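Local coordinates for protein tryptophan decarboxylase 1 (Oryza sativa subsp. japonica, PDB 6KHO) that uses pyridoxal 5'-phosphate to decarboxylate L-tryptophan to tryptamine and 5-hydroxy-L-tryptophan to serotonin, working as a homodimer in the plant's serotonin biosynthesis, at residues 164-169 / 343-348; 151-156 / 316-321; 276-281 / 312-317. All coordinates share one frame; numbering follows the deposited sequence.

Contact 1. Residues 164-169 / 343-348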
loop_
_atom_site.group_PDB
_atom_site.type_symbol
_atom_site.label_atom_id
_atom_site.label_comp_id
_atom_site.label_asym_id
_atom_site.label_seq_id
_atom_site.Cartn_x
_atom_site.Cartn_y
_atom_site.Cartn_z
ATOM N N ARG A 164 29.875 -4.351 -8.503
ATOM C CA ARG A 164 29.295 -5.155 -9.567
ATOM C C ARG A 164 28.025 -5.898 -9.154
ATOM O O ARG A 164 27.479 -6.663 -9.959
ATOM C CB ARG A 164 30.339 -6.153 -10.071
ATOM C CG ARG A 164 30.047 -6.712 -11.439
ATOM C CD ARG A 164 31.026 -7.795 -11.789
ATOM N NE ARG A 164 31.975 -7.302 -12.778
ATOM C CZ ARG A 164 31.715 -7.205 -14.079
ATOM N NH1 ARG A 164 30.528 -7.580 -14.558
ATOM N NH2 ARG A 164 32.643 -6.728 -14.903
ATOM N N GLY A 165 27.534 -5.697 -7.934
ATOM C CA GLY A 165 26.371 -6.442 -7.485
ATOM C C GLY A 165 25.117 -6.109 -8.273
ATOM O O GLY A 165 24.968 -5.023 -8.836
ATOM N N THR A 166 24.202 -7.080 -8.323
ATOM C CA THR A 166 22.894 -6.902 -8.939
ATOM C C THR A 166 21.747 -7.048 -7.942
ATOM O O THR A 166 20.585 -6.960 -8.349
ATOM C CB THR A 166 22.688 -7.908 -10.086
ATOM O OG1 THR A 166 22.606 -9.234 -9.545
ATOM C CG2 THR A 166 23.847 -7.853 -11.104
ATOM N N GLY A 167 22.034 -7.295 -6.656
ATOM C CA GLY A 167 20.986 -7.446 -5.676
ATOM C C GLY A 167 20.450 -6.107 -5.196
ATOM O O GLY A 167 21.028 -5.041 -5.420
ATOM N N GLY A 168 19.306 -6.167 -4.530
ATOM C CA GLY A 168 18.730 -4.969 -3.952
ATOM C C GLY A 168 17.378 -5.291 -3.350
ATOM O O GLY A 168 16.945 -6.446 -3.334
ATOM N N GLY A 169 16.722 -4.247 -2.849
ATOM C CA GLY A 169 15.500 -4.446 -2.096
ATOM C C GLY A 169 14.508 -3.331 -2.327
ATOM O O GLY A 169 14.805 -2.326 -2.975
ATOM N N VAL A 343 15.990 -9.174 -3.414
ATOM C CA VAL A 343 16.160 -10.018 -4.593
ATOM C C VAL A 343 17.635 -10.058 -4.966
ATOM O O VAL A 343 18.373 -9.092 -4.750
ATOM C CB VAL A 343 15.303 -9.535 -5.791
ATOM C CG1 VAL A 343 13.811 -9.485 -5.410
ATOM C CG2 VAL A 343 15.760 -8.178 -6.279
ATOM N N ARG A 344 18.069 -11.182 -5.551
ATOM C CA ARG A 344 19.459 -11.269 -5.970
ATOM C C ARG A 344 19.721 -10.571 -7.299
ATOM O O ARG A 344 20.873 -10.214 -7.575
ATOM C CB ARG A 344 19.900 -12.730 -6.033
ATOM C CG ARG A 344 20.408 -13.207 -4.668
ATOM C CD ARG A 344 20.677 -14.691 -4.651
ATOM N NE ARG A 344 21.570 -15.079 -5.729
ATOM C CZ ARG A 344 21.551 -16.270 -6.315
ATOM N NH1 ARG A 344 20.669 -17.185 -5.934
ATOM N NH2 ARG A 344 22.409 -16.540 -7.287
ATOM N N ASP A 345 18.684 -10.320 -8.104
ATOM C CA ASP A 345 18.862 -9.636 -9.390
ATOM C C ASP A 345 17.701 -8.673 -9.617
ATOM O O ASP A 345 16.653 -9.069 -10.132
ATOM C CB ASP A 345 18.970 -10.643 -10.534
ATOM C CG ASP A 345 19.438 -9.997 -11.825
ATOM O OD1 ASP A 345 19.499 -8.748 -11.869
ATOM O OD2 ASP A 345 19.750 -10.725 -12.790
ATOM N N THR A 346 17.902 -7.393 -9.279
ATOM C CA THR A 346 16.813 -6.437 -9.444
ATOM C C THR A 346 16.384 -6.318 -10.901
ATOM O O THR A 346 15.204 -6.072 -11.180
ATOM C CB THR A 346 17.213 -5.082 -8.877
ATOM O OG1 THR A 346 18.219 -4.497 -9.710
ATOM C CG2 THR A 346 17.761 -5.265 -7.480
ATOM N N HIS A 347 17.309 -6.534 -11.840
ATOM C CA HIS A 347 16.972 -6.459 -13.260
ATOM C C HIS A 347 15.833 -7.414 -13.631
ATOM O O HIS A 347 15.035 -7.111 -14.527
ATOM C CB HIS A 347 18.232 -6.746 -14.085
ATOM C CG HIS A 347 18.067 -6.546 -15.561
ATOM N ND1 HIS A 347 17.608 -5.366 -16.111
ATOM C CD2 HIS A 347 18.325 -7.373 -16.605
ATOM C CE1 HIS A 347 17.582 -5.478 -17.429
ATOM N NE2 HIS A 347 18.018 -6.683 -17.754
ATOM N N ARG A 348 15.731 -8.560 -12.947
ATOM C CA ARG A 348 14.628 -9.487 -13.204
ATOM C C ARG A 348 13.282 -8.866 -12.843
ATOM O O ARG A 348 12.270 -9.154 -13.493
ATOM C CB ARG A 348 14.829 -10.794 -12.418
ATOM C CG ARG A 348 16.079 -11.627 -12.766
ATOM C CD ARG A 348 15.804 -12.705 -13.831
ATOM N NE ARG A 348 16.933 -13.624 -14.005
ATOM C CZ ARG A 348 17.175 -14.325 -15.118
ATOM N NH1 ARG A 348 18.227 -15.141 -15.189
ATOM N NH2 ARG A 348 16.368 -14.209 -16.167
#
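T166 reaches over to the backbone of R344 where the start of strand 168-172 meets the turn after strand 339-343, at the margin of the seven-stranded mixed sheet of the fold-type I PLP-enzyme domain. G168 and V343 form an antiparallel hydrogen-bonded pair here, joining the outermost strand 168-172 to strand 339-343: V343 N donates to G168 O (2.9 Å), and G168 N returns a bond to V343 O. T166 CB lies 3.7 Å from D345 OD1. From there OG1, set between the backbone N and the carbonyl carbon (chi1 67°), donates to R344 O at 2.8 Å, in the plane of that carbonyl. The backbone of T166 grips the same turn, its O accepting from T346 N at 2.9 Å, with D345 CA as a further CH...O neighbour. Beyond the turn helix 346-353 starts; D345 is its N-cap, with OD1 taking a weak bond from H347 N. The R344 side chain leaves in another direction, and its NH1 bonds V321 O. T346 lays its methyl against the glycine backbone, CG2 standing 3.5 Å from G168 N. A CB modelled on G168 would clash with that methyl, coming within 3.0 Å of T346 CG2.

Contact 2. Residues 151-156 / 316-321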
loop_
_atom_site.group_PDB
_atom_site.type_symbol
_atom_site.label_atom_id
_atom_site.label_comp_id
_atom_site.label_asym_id
_atom_site.label_seq_id
_atom_site.Cartn_x
_atom_site.Cartn_y
_atom_site.Cartn_z
ATOM N N ASN A 151 22.082 -10.754 8.499
ATOM C CA ASN A 151 23.208 -11.452 7.900
ATOM C C ASN A 151 22.837 -12.057 6.552
ATOM O O ASN A 151 23.236 -13.177 6.224
ATOM C CB ASN A 151 23.746 -12.521 8.840
ATOM C CG ASN A 151 25.034 -12.117 9.444
ATOM O OD1 ASN A 151 26.079 -12.209 8.801
ATOM N ND2 ASN A 151 24.979 -11.605 10.666
ATOM N N LEU A 152 22.062 -11.319 5.759
ATOM C CA LEU A 152 21.817 -11.771 4.400
ATOM C C LEU A 152 23.134 -11.813 3.625
ATOM O O LEU A 152 24.025 -10.995 3.862
ATOM C CB LEU A 152 20.825 -10.860 3.686
ATOM C CG LEU A 152 19.386 -10.861 4.206
ATOM C CD1 LEU A 152 18.507 -10.065 3.256
ATOM C CD2 LEU A 152 18.844 -12.283 4.345
ATOM N N PRO A 153 23.294 -12.778 2.719
ATOM C CA PRO A 153 24.423 -12.733 1.783
ATOM C C PRO A 153 24.480 -11.392 1.060
ATOM O O PRO A 153 23.450 -10.753 0.809
ATOM C CB PRO A 153 24.124 -13.878 0.807
ATOM C CG PRO A 153 23.260 -14.812 1.581
ATOM C CD PRO A 153 22.465 -13.982 2.550
ATOM N N THR A 154 25.702 -10.969 0.719
ATOM C CA THR A 154 25.881 -9.673 0.070
ATOM C C THR A 154 25.237 -9.636 -1.307
ATOM O O THR A 154 24.952 -8.546 -1.818
ATOM C CB THR A 154 27.371 -9.317 -0.052
ATOM O OG1 THR A 154 28.086 -10.429 -0.592
ATOM C CG2 THR A 154 27.953 -8.974 1.300
ATOM N N SER A 155 24.984 -10.798 -1.909
ATOM C CA SER A 155 24.273 -10.830 -3.179
ATOM C C SER A 155 22.876 -10.211 -3.089
ATOM O O SER A 155 22.290 -9.896 -4.130
ATOM C CB SER A 155 24.185 -12.272 -3.691
ATOM O OG SER A 155 23.602 -13.129 -2.721
ATOM N N PHE A 156 22.331 -10.012 -1.886
ATOM C CA PHE A 156 20.997 -9.425 -1.755
ATOM C C PHE A 156 21.003 -7.911 -1.556
ATOM O O PHE A 156 19.924 -7.317 -1.475
ATOM C CB PHE A 156 20.225 -10.083 -0.603
ATOM C CG PHE A 156 19.666 -11.442 -0.945
ATOM C CD1 PHE A 156 18.500 -11.552 -1.693
ATOM C CD2 PHE A 156 20.312 -12.605 -0.533
ATOM C CE1 PHE A 156 17.972 -12.798 -2.034
ATOM C CE2 PHE A 156 19.797 -13.863 -0.859
ATOM C CZ PHE A 156 18.625 -13.959 -1.618
ATOM N N ASP A 316 19.540 -20.749 6.514
ATOM C CA ASP A 316 20.625 -21.371 5.763
ATOM C C ASP A 316 20.117 -21.844 4.403
ATOM O O ASP A 316 19.043 -22.443 4.295
ATOM C CB ASP A 316 21.230 -22.524 6.561
ATOM C CG ASP A 316 22.031 -22.032 7.765
ATOM O OD1 ASP A 316 22.111 -20.796 7.964
ATOM O OD2 ASP A 316 22.577 -22.871 8.510
ATOM N N GLY A 317 20.871 -21.528 3.358
ATOM C CA GLY A 317 20.451 -21.789 2.002
ATOM C C GLY A 317 19.871 -20.590 1.286
ATOM O O GLY A 317 19.675 -20.657 0.062
ATOM N N VAL A 318 19.584 -19.498 2.012
ATOM C CA VAL A 318 19.008 -18.311 1.385
ATOM C C VAL A 318 19.939 -17.770 0.309
ATOM O O VAL A 318 19.483 -17.162 -0.668
ATOM C CB VAL A 318 18.682 -17.239 2.452
ATOM C CG1 VAL A 318 19.957 -16.681 3.066
ATOM C CG2 VAL A 318 17.859 -16.124 1.843
ATOM N N GLU A 319 21.247 -18.017 0.436
ATOM C CA GLU A 319 22.178 -17.603 -0.605
ATOM C C GLU A 319 21.903 -18.271 -1.949
ATOM O O GLU A 319 22.482 -17.852 -2.956
ATOM C CB GLU A 319 23.622 -17.890 -0.164
ATOM C CG GLU A 319 23.983 -19.371 -0.096
ATOM C CD GLU A 319 23.621 -20.008 1.244
ATOM O OE1 GLU A 319 22.888 -19.379 2.050
ATOM O OE2 GLU A 319 24.068 -21.151 1.485
ATOM N N ARG A 320 21.037 -19.283 -1.998
ATOM C CA ARG A 320 20.709 -19.959 -3.244
ATOM C C ARG A 320 19.295 -19.678 -3.744
ATOM O O ARG A 320 18.904 -20.253 -4.762
ATOM C CB ARG A 320 20.907 -21.472 -3.085
ATOM C CG ARG A 320 22.320 -21.854 -2.661
ATOM C CD ARG A 320 22.682 -23.290 -3.072
ATOM N NE ARG A 320 21.982 -24.292 -2.271
ATOM C CZ ARG A 320 22.211 -24.525 -0.981
ATOM N NH1 ARG A 320 23.125 -23.828 -0.316
ATOM N NH2 ARG A 320 21.526 -25.472 -0.353
ATOM N N VAL A 321 18.524 -18.816 -3.083
ATOM C CA VAL A 321 17.171 -18.513 -3.527
ATOM C C VAL A 321 17.188 -17.212 -4.320
ATOM O O VAL A 321 18.182 -16.496 -4.363
ATOM C CB VAL A 321 16.165 -18.441 -2.353
ATOM C CG1 VAL A 321 16.207 -19.714 -1.538
ATOM C CG2 VAL A 321 16.435 -17.225 -1.488
HETATM O O HOH W 1 24.124 -15.588 -3.041
#
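P153 and F156 pack against V318, E319 and V321, so that two short 3-10 turns, 154-156 and 318-320, meet in loops beside the mixed sheet of the fold-type I PLP-enzyme domain. In the first shell the proline ring spans two residues: P153 CD touches V318 CG1 at 3.7 Å, while P153 CG rests on E319 CB at 3.6 Å. F156 CG is anti to the carbonyl carbon (chi1 -77°), which carries it toward the second turn. The ring meets that turn by an edge, and V318 O lies in the ring plane 3.3 Å from F156 CE2. F156 CZ goes on to V321 CG2 at 3.9 Å. An alanine in place of F156 would probably open a gap beside V318 and V321 and leave their CG2 methyls without the ring they pack on. Further out, each turn is closed by its own backbone: F156 N bonds P153 O, and V321 N bonds V318 O. R344 lies against F156, and R320 is held by a salt bridge to D286. A water also sits between the loops; its approach to S155 OG (2.5 Å) is unusually short and less certain, but it donates to E319 O at 2.8 Å.

Contact 3. Residues 276-281 / 312-317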
loop_
_atom_site.group_PDB
_atom_site.type_symbol
_atom_site.label_atom_id
_atom_site.label_comp_id
_atom_site.label_asym_id
_atom_site.label_seq_id
_atom_site.Cartn_x
_atom_site.Cartn_y
_atom_site.Cartn_z
ATOM N N ASN A 276 3.877 -22.229 12.790
ATOM C CA ASN A 276 5.296 -21.859 12.726
ATOM C C ASN A 276 6.166 -23.027 12.268
ATOM O O ASN A 276 7.255 -23.256 12.794
ATOM C CB ASN A 276 5.794 -21.314 14.060
ATOM C CG ASN A 276 5.584 -19.819 14.190
ATOM O OD1 ASN A 276 5.084 -19.168 13.264
ATOM N ND2 ASN A 276 5.970 -19.265 15.331
ATOM N N ALA A 277 5.684 -23.772 11.278
ATOM C CA ALA A 277 6.551 -24.723 10.605
ATOM C C ALA A 277 7.619 -23.967 9.812
ATOM O O ALA A 277 7.450 -22.795 9.459
ATOM C CB ALA A 277 5.736 -25.637 9.688
ATOM N N VAL A 278 8.733 -24.647 9.534
ATOM C CA VAL A 278 9.859 -24.040 8.826
ATOM C C VAL A 278 10.269 -24.951 7.681
ATOM O O VAL A 278 10.693 -26.087 7.915
ATOM C CB VAL A 278 11.059 -23.787 9.751
ATOM C CG1 VAL A 278 12.262 -23.368 8.920
ATOM C CG2 VAL A 278 10.719 -22.711 10.801
ATOM N N ASP A 279 10.148 -24.455 6.451
ATOM C CA ASP A 279 10.580 -25.212 5.281
ATOM C C ASP A 279 12.108 -25.211 5.193
ATOM O O ASP A 279 12.748 -24.210 5.529
ATOM C CB ASP A 279 9.972 -24.611 4.000
ATOM C CG ASP A 279 8.438 -24.739 3.939
ATOM O OD1 ASP A 279 7.858 -25.526 4.724
ATOM O OD2 ASP A 279 7.804 -24.060 3.090
ATOM N N PRO A 280 12.730 -26.326 4.748
ATOM C CA PRO A 280 14.198 -26.358 4.645
ATOM C C PRO A 280 14.682 -25.619 3.406
ATOM O O PRO A 280 14.608 -26.152 2.289
ATOM C CB PRO A 280 14.509 -27.858 4.571
ATOM C CG PRO A 280 13.300 -28.438 3.890
ATOM C CD PRO A 280 12.114 -27.584 4.276
ATOM N N VAL A 281 15.187 -24.396 3.600
ATOM C CA VAL A 281 15.350 -23.458 2.489
ATOM C C VAL A 281 16.363 -23.978 1.475
ATOM O O VAL A 281 16.107 -23.977 0.266
ATOM C CB VAL A 281 15.750 -22.065 3.016
ATOM C CG1 VAL A 281 16.123 -21.156 1.866
ATOM C CG2 VAL A 281 14.617 -21.454 3.855
ATOM N N ARG A 312 19.341 -17.704 13.161
ATOM C CA ARG A 312 19.754 -17.463 11.786
ATOM C C ARG A 312 19.922 -18.760 10.990
ATOM O O ARG A 312 19.928 -18.720 9.753
ATOM C CB ARG A 312 21.043 -16.626 11.803
ATOM C CG ARG A 312 21.611 -16.211 10.448
ATOM C CD ARG A 312 20.559 -15.701 9.466
ATOM N NE ARG A 312 21.193 -15.388 8.187
ATOM C CZ ARG A 312 21.594 -16.301 7.304
ATOM N NH1 ARG A 312 21.411 -17.599 7.545
ATOM N NH2 ARG A 312 22.184 -15.918 6.178
ATOM N N HIS A 313 20.002 -19.917 11.663
ATOM C CA HIS A 313 20.118 -21.177 10.930
ATOM C C HIS A 313 18.864 -21.508 10.128
ATOM O O HIS A 313 18.953 -22.264 9.152
ATOM C CB HIS A 313 20.435 -22.335 11.881
ATOM C CG HIS A 313 19.338 -22.637 12.853
ATOM N ND1 HIS A 313 18.349 -23.562 12.594
ATOM C CD2 HIS A 313 19.073 -22.136 14.084
ATOM C CE1 HIS A 313 17.521 -23.617 13.622
ATOM N NE2 HIS A 313 17.936 -22.760 14.538
ATOM N N HIS A 314 17.704 -20.960 10.508
ATOM C CA HIS A 314 16.490 -21.186 9.729
ATOM C C HIS A 314 16.577 -20.595 8.332
ATOM O O HIS A 314 15.735 -20.917 7.486
ATOM C CB HIS A 314 15.270 -20.602 10.450
ATOM C CG HIS A 314 14.924 -21.314 11.719
ATOM N ND1 HIS A 314 14.519 -22.632 11.746
ATOM C CD2 HIS A 314 14.930 -20.896 13.007
ATOM C CE1 HIS A 314 14.281 -22.991 12.995
ATOM N NE2 HIS A 314 14.522 -21.956 13.781
ATOM N N LEU A 315 17.551 -19.725 8.074
ATOM C CA LEU A 315 17.714 -19.123 6.758
ATOM C C LEU A 315 18.892 -19.709 5.990
ATOM O O LEU A 315 19.224 -19.208 4.911
ATOM C CB LEU A 315 17.873 -17.605 6.885
ATOM C CG LEU A 315 16.603 -16.833 7.246
ATOM C CD1 LEU A 315 16.876 -15.323 7.201
ATOM C CD2 LEU A 315 15.474 -17.221 6.299
ATOM N N ASP A 316 19.540 -20.749 6.514
ATOM C CA ASP A 316 20.625 -21.371 5.763
ATOM C C ASP A 316 20.117 -21.844 4.403
ATOM O O ASP A 316 19.043 -22.443 4.295
ATOM C CB ASP A 316 21.230 -22.524 6.561
ATOM C CG ASP A 316 22.031 -22.032 7.765
ATOM O OD1 ASP A 316 22.111 -20.796 7.964
ATOM O OD2 ASP A 316 22.577 -22.871 8.510
ATOM N N GLY A 317 20.871 -21.528 3.358
ATOM C CA GLY A 317 20.451 -21.789 2.002
ATOM C C GLY A 317 19.871 -20.590 1.286
ATOM O O GLY A 317 19.675 -20.657 0.062
#
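V278 and V281 meet H314, D316 and G317 where two loops of the fold-type I PLP-enzyme domain run side by side: one follows strand 262-269 and leads into helix 281-289, the other carries the 3-10 turn 313-315 and leads on to strand 323-326. The touching parts, 278-281 and 314-317, point much the same way, 16° apart. The bound pyridoxal phosphate is about 10 Å from the V278 side chain.

Van der Waals contacts come first. V278 presents both methyls to the imidazole of H314, crossing that side chain at about a right angle; CG1 is 3.7 Å from H314 ND1, and CG2 stands only slightly farther from the same nitrogen. With its CG1 anti to the backbone N (chi1 171°), V281 spreads over the backbone of the other loop: CB approaches D316 O at 3.6 Å, CG1 the carbonyl carbon of G317, and CG2 the carbonyl oxygen of H314.

The H314 ring also meets two other rings. H313 CE1 sits 3.3 Å above one face of it, offset toward the rim, and the ring of F433 meets it with planes inclined at about 60°.

Polar contacts fix each loop separately. The turn is closed by L315 N to R312 O and by D316 N to H313 O. R312 also pairs with D316, NH1 to OD1 at 3.3 Å, a long and weak ion pair. On the other loop the D279 carboxylate accepts from T269 N and L244 N.

G317 has positive phi (99°), where a CB would jam against D316 O; it would also come within 3.3 Å of V281 C.

In the fold
Contact 2 sits between contacts 1 and 3 and touches both. Contacts 1 and 2 have centres 12 Å apart and meet through R344, whose NH1 lies 3.0 Å from V321 O. Contacts 2 and 3 are likewise 12 Å apart between centres; they share D316 and G317, and R312 NH2 hydrogen-bonds N151 O at 2.9 Å. Contacts 1 and 3 do not touch, their nearest atoms being about 7 Å apart. In contact 3, the V278 side chain that lies near the cofactor is also about 10 Å from the side chain of F104, which binds serotonin. Contacts 1 and 2 lie away from the cofactor and substrate sites.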